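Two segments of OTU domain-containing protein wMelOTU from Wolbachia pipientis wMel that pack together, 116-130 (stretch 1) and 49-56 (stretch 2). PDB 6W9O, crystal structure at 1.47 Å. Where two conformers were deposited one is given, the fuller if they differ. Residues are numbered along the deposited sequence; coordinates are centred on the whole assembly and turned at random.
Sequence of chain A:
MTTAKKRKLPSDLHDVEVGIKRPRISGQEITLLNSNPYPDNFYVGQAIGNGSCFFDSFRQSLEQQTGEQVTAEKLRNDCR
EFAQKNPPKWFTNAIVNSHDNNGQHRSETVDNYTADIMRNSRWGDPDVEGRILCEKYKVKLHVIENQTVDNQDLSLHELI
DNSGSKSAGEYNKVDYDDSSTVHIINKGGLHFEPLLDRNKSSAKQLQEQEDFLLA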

ATOM      1  N   ASP A 116     -13.825  11.868   3.225  1.00 21.66           N
ATOM      2  CA  ASP A 116     -13.252  11.080   4.313  1.00 20.72           C
ATOM      3  C   ASP A 116     -11.828  10.638   4.013  1.00 18.35           C
ATOM      4  O   ASP A 116     -11.009  10.532   4.945  1.00 18.65           O
ATOM      5  CB  ASP A 116     -14.112   9.848   4.573  1.00 19.56           C
ATOM      6  CG  ASP A 116     -13.858   9.244   5.983  1.00 27.89           C
ATOM      7  OD1 ASP A 116     -13.747  10.022   6.980  1.00 28.69           O
ATOM      8  OD2 ASP A 116     -13.780   7.997   6.091  1.00 29.79           O
ATOM      9  N   ILE A 117     -11.497  10.336   2.741  1.00 17.01           N
ATOM     10  CA  ILE A 117     -10.196   9.786   2.418  1.00 16.95           C
ATOM     11  C   ILE A 117      -9.067  10.782   2.670  1.00 16.58           C
ATOM     12  O   ILE A 117      -7.924  10.367   2.817  1.00 16.56           O
ATOM     13  CB  ILE A 117     -10.199   9.224   0.981  1.00 15.97           C
ATOM     14  CG1 ILE A 117      -8.982   8.295   0.724  1.00 17.16           C
ATOM     15  CG2 ILE A 117     -10.155  10.387  -0.058  1.00 19.50           C
ATOM     16  CD1 ILE A 117      -8.951   7.078   1.634  1.00 18.90           C
ATOM     17  N   MET A 118      -9.381  12.070   2.764  1.00 16.83           N
ATOM     18  CA  MET A 118      -8.354  13.060   3.047  1.00 18.32           C
ATOM     19  C   MET A 118      -8.100  13.230   4.534  1.00 23.39           C
ATOM     20  O   MET A 118      -7.191  13.975   4.901  1.00 24.35           O
ATOM     21  CB  MET A 118      -8.727  14.412   2.441  1.00 21.00           C
ATOM     22  CG  MET A 118      -8.825  14.340   0.890  1.00 20.95           C
ATOM     23  SD  MET A 118      -7.389  13.645   0.068  1.00 22.28           S
ATOM     24  CE  MET A 118      -6.050  14.736   0.607  1.00 24.81           C
ATOM     25  N   ARG A 119      -8.863  12.554   5.396  1.00 20.42           N
ATOM     26  CA  ARG A 119      -8.698  12.694   6.843  1.00 20.51           C
ATOM     27  C   ARG A 119      -7.719  11.644   7.342  1.00 19.24           C
ATOM     28  O   ARG A 119      -7.837  10.470   6.977  1.00 17.42           O
ATOM     29  CB  ARG A 119     -10.046  12.477   7.545  1.00 19.42           C
ATOM     30  CG  ARG A 119     -11.116  13.480   7.122  1.00 22.20           C
ATOM     31  CD  ARG A 119     -12.431  13.205   7.853  1.00 24.14           C
ATOM     32  NE  ARG A 119     -13.459  14.173   7.484  1.00 33.94           N
ATOM     33  CZ  ARG A 119     -14.614  13.869   6.907  1.00 37.19           C
ATOM     34  NH1 ARG A 119     -14.950  12.604   6.654  1.00 35.76           N
ATOM     35  NH2 ARG A 119     -15.459  14.847   6.602  1.00 42.57           N
ATOM     36  N   ASN A 120      -6.749  12.055   8.177  1.00 19.82           N
ATOM     37  CA  ASN A 120      -5.822  11.056   8.710  1.00 19.66           C
ATOM     38  C   ASN A 120      -6.550   9.996   9.531  1.00 20.69           C
ATOM     39  O   ASN A 120      -6.032   8.878   9.656  1.00 21.27           O
ATOM     40  CB  ASN A 120      -4.775  11.728   9.588  1.00 22.75           C
ATOM     41  CG  ASN A 120      -3.717  12.459   8.757  1.00 30.72           C
ATOM     42  OD1 ASN A 120      -3.416  12.078   7.631  1.00 29.57           O
ATOM     43  ND2 ASN A 120      -3.154  13.505   9.324  1.00 28.46           N
ATOM     44  N   SER A 121      -7.744  10.326  10.022  1.00 20.43           N
ATOM     45  CA  SER A 121      -8.549   9.381  10.794  1.00 20.35           C
ATOM     46  C   SER A 121      -9.007   8.186   9.965  1.00 19.54           C
ATOM     47  O   SER A 121      -9.319   7.136  10.552  1.00 18.94           O
ATOM     48  CB  SER A 121      -9.771  10.056  11.424  1.00 22.23           C
ATOM     49  OG  SER A 121     -10.552  10.745  10.447  1.00 24.44           O
ATOM     50  N   ARG A 122      -9.067   8.288   8.633  1.00 17.04           N
ATOM     51  CA  ARG A 122      -9.539   7.190   7.793  0.56 16.39           C
ATOM     52  C   ARG A 122      -8.319   6.351   7.433  1.00 16.64           C
ATOM     53  O   ARG A 122      -7.483   6.778   6.637  1.00 16.46           O
ATOM     54  CB  ARG A 122     -10.197   7.760   6.531  0.56 17.08           C
ATOM     55  CG  ARG A 122     -10.426   6.729   5.454  0.56 16.22           C
ATOM     56  CD  ARG A 122     -11.362   5.614   5.907  0.56 17.89           C
ATOM     57  NE  ARG A 122     -11.852   4.875   4.729  0.56 20.55           N
ATOM     58  CZ  ARG A 122     -12.961   5.179   4.055  0.56 21.72           C
ATOM     59  NH1 ARG A 122     -13.744   6.190   4.446  0.56 25.43           N
ATOM     60  NH2 ARG A 122     -13.304   4.450   2.987  0.56 21.72           N
ATOM     61  N   TRP A 123      -8.173   5.189   8.048  1.00 14.36           N
ATOM     62  CA  TRP A 123      -6.999   4.364   7.763  1.00 13.07           C
ATOM     63  C   TRP A 123      -7.093   3.716   6.387  1.00 13.68           C
ATOM     64  O   TRP A 123      -8.164   3.339   5.914  1.00 14.84           O
ATOM     65  CB  TRP A 123      -6.811   3.271   8.834  1.00 13.51           C
ATOM     66  CG  TRP A 123      -6.557   3.759  10.166  1.00 15.50           C
ATOM     67  CD1 TRP A 123      -6.782   5.029  10.666  1.00 17.23           C
ATOM     68  CD2 TRP A 123      -6.006   2.999  11.240  1.00 16.27           C
ATOM     69  NE1 TRP A 123      -6.408   5.084  12.032  1.00 21.26           N
ATOM     70  CE2 TRP A 123      -5.908   3.851  12.373  1.00 18.00           C
ATOM     71  CE3 TRP A 123      -5.601   1.656  11.356  1.00 18.99           C
ATOM     72  CZ2 TRP A 123      -5.434   3.395  13.606  1.00 22.72           C
ATOM     73  CZ3 TRP A 123      -5.122   1.209  12.570  1.00 23.86           C
ATOM     74  CH2 TRP A 123      -5.047   2.073  13.685  1.00 24.10           C
ATOM     75  N   GLY A 124      -5.969   3.624   5.691  1.00 12.37           N
ATOM     76  CA  GLY A 124      -5.968   3.039   4.345  1.00 14.15           C
ATOM     77  C   GLY A 124      -6.068   1.511   4.338  1.00 12.57           C
ATOM     78  O   GLY A 124      -5.672   0.818   5.287  1.00 13.93           O
ATOM     79  N   ASP A 125      -6.627   0.988   3.251  1.00 12.93           N
ATOM     80  CA  ASP A 125      -6.950  -0.433   3.092  1.00 15.22           C
ATOM     81  C   ASP A 125      -6.285  -0.898   1.803  1.00 14.38           C
ATOM     82  O   ASP A 125      -6.594  -0.364   0.714  1.00 14.01           O
ATOM     83  CB  ASP A 125      -8.483  -0.528   3.017  1.00 15.58           C
ATOM     84  CG  ASP A 125      -9.006  -1.921   2.768  1.00 19.29           C
ATOM     85  OD1 ASP A 125      -8.215  -2.857   2.564  1.00 16.74           O
ATOM     86  OD2 ASP A 125     -10.246  -2.052   2.818  1.00 18.45           O
ATOM     87  N   PRO A 126      -5.411  -1.901   1.861  1.00 13.93           N
ATOM     88  CA  PRO A 126      -4.765  -2.418   0.616  1.00 13.99           C
ATOM     89  C   PRO A 126      -5.758  -2.817  -0.443  1.00 14.82           C
ATOM     90  O   PRO A 126      -5.462  -2.633  -1.633  1.00 15.08           O
ATOM     91  CB  PRO A 126      -3.999  -3.658   1.092  1.00 16.14           C
ATOM     92  CG  PRO A 126      -3.670  -3.349   2.532  1.00 18.53           C
ATOM     93  CD  PRO A 126      -4.874  -2.547   3.081  1.00 16.73           C
ATOM     94  N   ASP A 127      -6.926  -3.355  -0.070  1.00 13.78           N
ATOM     95  CA  ASP A 127      -7.841  -3.844  -1.075  1.00 12.66           C
ATOM     96  C   ASP A 127      -8.512  -2.713  -1.836  1.00 14.26           C
ATOM     97  O   ASP A 127      -9.080  -2.958  -2.911  1.00 16.67           O
ATOM     98  CB  ASP A 127      -8.952  -4.660  -0.451  1.00 14.89           C
ATOM     99  CG  ASP A 127      -8.474  -5.958   0.166  1.00 28.48           C
ATOM    100  OD1 ASP A 127      -7.532  -6.596  -0.350  1.00 28.30           O
ATOM    101  OD2 ASP A 127      -9.098  -6.356   1.196  1.00 30.35           O
ATOM    102  N   VAL A 128      -8.540  -1.502  -1.263  1.00 13.48           N
ATOM    103  CA  VAL A 128      -9.222  -0.399  -1.944  1.00 12.97           C
ATOM    104  C   VAL A 128      -8.184   0.649  -2.343  1.00 16.00           C
ATOM    105  O   VAL A 128      -7.865   0.815  -3.546  1.00 14.11           O
ATOM    106  CB  VAL A 128     -10.336   0.227  -1.080  1.00 13.99           C
ATOM    107  CG1 VAL A 128     -11.022   1.339  -1.896  1.00 15.71           C
ATOM    108  CG2 VAL A 128     -11.371  -0.859  -0.674  1.00 15.81           C
ATOM    109  N   GLU A 129      -7.633   1.352  -1.366  1.00 13.88           N
ATOM    110  CA  GLU A 129      -6.610   2.339  -1.700  1.00 13.05           C
ATOM    111  C   GLU A 129      -5.399   1.684  -2.306  1.00 13.36           C
ATOM    112  O   GLU A 129      -4.781   2.269  -3.210  1.00 13.54           O
ATOM    113  CB  GLU A 129      -6.228   3.109  -0.444  1.00 14.80           C
ATOM    114  CG  GLU A 129      -7.375   4.072   0.029  1.00 13.53           C
ATOM    115  CD  GLU A 129      -8.526   3.362   0.677  1.00 14.87           C
ATOM    116  OE1 GLU A 129      -8.283   2.477   1.520  1.00 15.63           O
ATOM    117  OE2 GLU A 129      -9.666   3.700   0.320  1.00 15.90           O
ATOM    118  N   GLY A 130      -5.019   0.481  -1.857  1.00 12.18           N
ATOM    119  CA  GLY A 130      -3.852  -0.174  -2.489  1.00 14.35           C
ATOM    120  C   GLY A 130      -4.082  -0.447  -3.968  1.00 13.25           C
ATOM    121  O   GLY A 130      -3.212  -0.188  -4.809  1.00 14.61           O
TER
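Stretch 2, residues 49-56: GNGSCFFD

Stretch 2 (Gly49 to Asp56) packs on stretch 1 as a short loop that runs into the first turn of a helix, Cys53 to Asp56, with Ser52 at the N-cap position. The two stretches advance in the same sense: the CA of Gly51 lies 5.1 Å from the CA of Asn120, and farther along the CA of Phe54 lies 5.3 Å from the CA of Gly124. Together they bury 542 Å².

In the backbone of stretch 2, Gly51 adopts phi/psi of 107/-15°, a region that favours glycine, and a CB there would also sit 2.0 Å from Asn120 O. Asn50 steadies the loop by accepting at OD1 from Ser52 N (2.9 Å), and Asp56 N donates to Ser52 O (2.9 Å) in the helical turn. In stretch 1, a type I turn from Arg119 to Arg122 leads to the extended Trp123 and Gly124; Asp125 OD1 then caps the following helix by accepting from Asp127 N (3.0 Å). Glu129 OE1 accepts from Asp125 N (2.8 Å), tying the helix back to the residue that follows Gly124.

Polar contacts between the stretches are few: the one direct hydrogen bond is weak, from Ser52 OG to Asn120 OD1 (2.9 Å). Nearby, Asn50 ND2 and Asn120 ND2 approach to 3.4 Å without bonding, since both are donors. CA-H...O contacts supplement this sparse pairing: Gly51 CA lies 3.3 Å from Asn120 O, and Trp123 CA lies 3.6 Å from Gly51 O. One water bridges the backbones where they are too far apart to bond directly, its oxygen donating to Gly51 O (2.7 Å) and accepting from Phe54 N (3.0 Å) and Gly124 N (2.8 Å).

Aromatic and apolar contacts make up the rest. The Trp123 ring covers Gly51 with one face, its NE1 3.5 Å from Gly51 CA. Phe54 (chi1 t) points toward stretch 1 and gives the largest covered area, 98 Å². Asp125 C lies over one face of its ring, while Pro126 CG comes within 3.8 Å of Phe54 CE1, Glu129 CB within 4.0 Å of Phe54 CE2, and Gly130 CA within 3.6 Å of Phe54 CZ. Phe55 (chi1 m) starts sideways, but its ring end comes nearer: Gly124 CA is 3.7 Å from Phe55 CE2, and Phe55 CZ meets Glu129 CG at 3.9 Å and Ile117 CD1 at 4.2 Å. Gly124 lies against both phenylalanines, and a CB on it would clash with Phe54 CD2 (2.6 Å) and Phe55 CE2 (2.8 Å).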

ATOM      1  N   GLY A  49       2.353   7.162  12.676  1.00 23.71           N
ATOM      2  CA  GLY A  49       1.257   6.568  13.430  1.00 27.35           C
ATOM      3  C   GLY A  49       0.069   7.480  13.692  1.00 33.80           C
ATOM      4  O   GLY A  49      -0.600   7.370  14.739  1.00 34.47           O
ATOM      5  N   ASN A  50      -0.207   8.387  12.751  1.00 25.13           N
ATOM      6  CA  ASN A  50      -1.320   9.326  12.854  1.00 25.84           C
ATOM      7  C   ASN A  50      -2.573   8.837  12.131  1.00 24.72           C
ATOM      8  O   ASN A  50      -3.531   9.616  11.971  1.00 26.14           O
ATOM      9  CB  ASN A  50      -0.911  10.680  12.259  1.00 28.48           C
ATOM     10  CG  ASN A  50      -0.577  10.571  10.771  1.00 26.45           C
ATOM     11  OD1 ASN A  50      -0.486   9.457  10.218  1.00 25.52           O
ATOM     12  ND2 ASN A  50      -0.370  11.717  10.112  1.00 31.91           N
ATOM     13  N   GLY A  51      -2.609   7.556  11.726  1.00 20.83           N
ATOM     14  CA  GLY A  51      -3.690   7.003  10.945  1.00 18.13           C
ATOM     15  C   GLY A  51      -3.276   6.749   9.504  1.00 16.76           C
ATOM     16  O   GLY A  51      -4.023   6.100   8.750  1.00 16.57           O
ATOM     17  N   SER A  52      -2.139   7.322   9.070  1.00 17.54           N
ATOM     18  CA  SER A  52      -1.710   7.207   7.688  1.00 15.54           C
ATOM     19  C   SER A  52      -0.641   6.146   7.474  1.00 14.66           C
ATOM     20  O   SER A  52       0.031   6.172   6.433  1.00 14.95           O
ATOM     21  CB  SER A  52      -1.199   8.559   7.193  1.00 18.66           C
ATOM     22  OG  SER A  52      -2.341   9.440   7.100  1.00 21.82           O
ATOM     23  N   CYS A  53      -0.532   5.151   8.370  1.00 15.27           N
ATOM     24  CA  CYS A  53       0.555   4.174   8.207  1.00 15.21           C
ATOM     25  C   CYS A  53       0.477   3.409   6.899  1.00 15.43           C
ATOM     26  O   CYS A  53       1.515   2.963   6.407  1.00 15.20           O
ATOM     27  CB  CYS A  53       0.562   3.173   9.368  1.00 14.06           C
ATOM     28  SG  CYS A  53      -0.911   2.111   9.487  1.00 16.72           S
ATOM     29  N   PHE A  54      -0.723   3.163   6.340  1.00 12.86           N
ATOM     30  CA  PHE A  54      -0.762   2.437   5.073  1.00 12.45           C
ATOM     31  C   PHE A  54      -0.104   3.261   3.999  1.00 13.90           C
ATOM     32  O   PHE A  54       0.770   2.764   3.260  1.00 13.09           O
ATOM     33  CB  PHE A  54      -2.233   2.157   4.643  1.00 12.26           C
ATOM     34  CG  PHE A  54      -2.313   1.637   3.256  1.00 12.88           C
ATOM     35  CD1 PHE A  54      -1.923   0.311   2.970  1.00 13.98           C
ATOM     36  CD2 PHE A  54      -2.650   2.487   2.238  1.00 13.90           C
ATOM     37  CE1 PHE A  54      -1.876  -0.146   1.676  1.00 14.96           C
ATOM     38  CE2 PHE A  54      -2.617   2.052   0.917  1.00 14.22           C
ATOM     39  CZ  PHE A  54      -2.207   0.721   0.632  1.00 14.33           C
ATOM     40  N   PHE A  55      -0.505   4.522   3.903  1.00 12.41           N
ATOM     41  CA  PHE A  55       0.021   5.410   2.860  1.00 13.58           C
ATOM     42  C   PHE A  55       1.504   5.646   3.048  1.00 15.24           C
ATOM     43  O   PHE A  55       2.276   5.682   2.052  1.00 14.80           O
ATOM     44  CB  PHE A  55      -0.753   6.733   2.916  1.00 13.47           C
ATOM     45  CG  PHE A  55      -2.239   6.532   2.680  1.00 12.47           C
ATOM     46  CD1 PHE A  55      -2.746   6.346   1.414  1.00 13.28           C
ATOM     47  CD2 PHE A  55      -3.099   6.504   3.775  1.00 13.72           C
ATOM     48  CE1 PHE A  55      -4.086   6.120   1.212  1.00 14.98           C
ATOM     49  CE2 PHE A  55      -4.451   6.285   3.567  1.00 14.51           C
ATOM     50  CZ  PHE A  55      -4.943   6.105   2.304  1.00 14.82           C
ATOM     51  N   ASP A  56       1.930   5.821   4.294  1.00 13.48           N
ATOM     52  CA  ASP A  56       3.356   6.059   4.568  1.00 12.74           C
ATOM     53  C   ASP A  56       4.186   4.811   4.274  1.00 15.68           C
ATOM     54  O   ASP A  56       5.341   4.932   3.796  1.00 15.46           O
ATOM     55  CB  ASP A  56       3.529   6.477   6.022  1.00 16.00           C
ATOM     56  CG  ASP A  56       4.910   7.062   6.299  1.00 18.08           C
ATOM     57  OD1 ASP A  56       5.274   8.009   5.555  1.00 19.58           O
ATOM     58  OD2 ASP A  56       5.581   6.671   7.297  1.00 20.05           O
TER
HETATM   59  O   HOH W   1      -3.483   4.148   6.961  1.00 14.77           O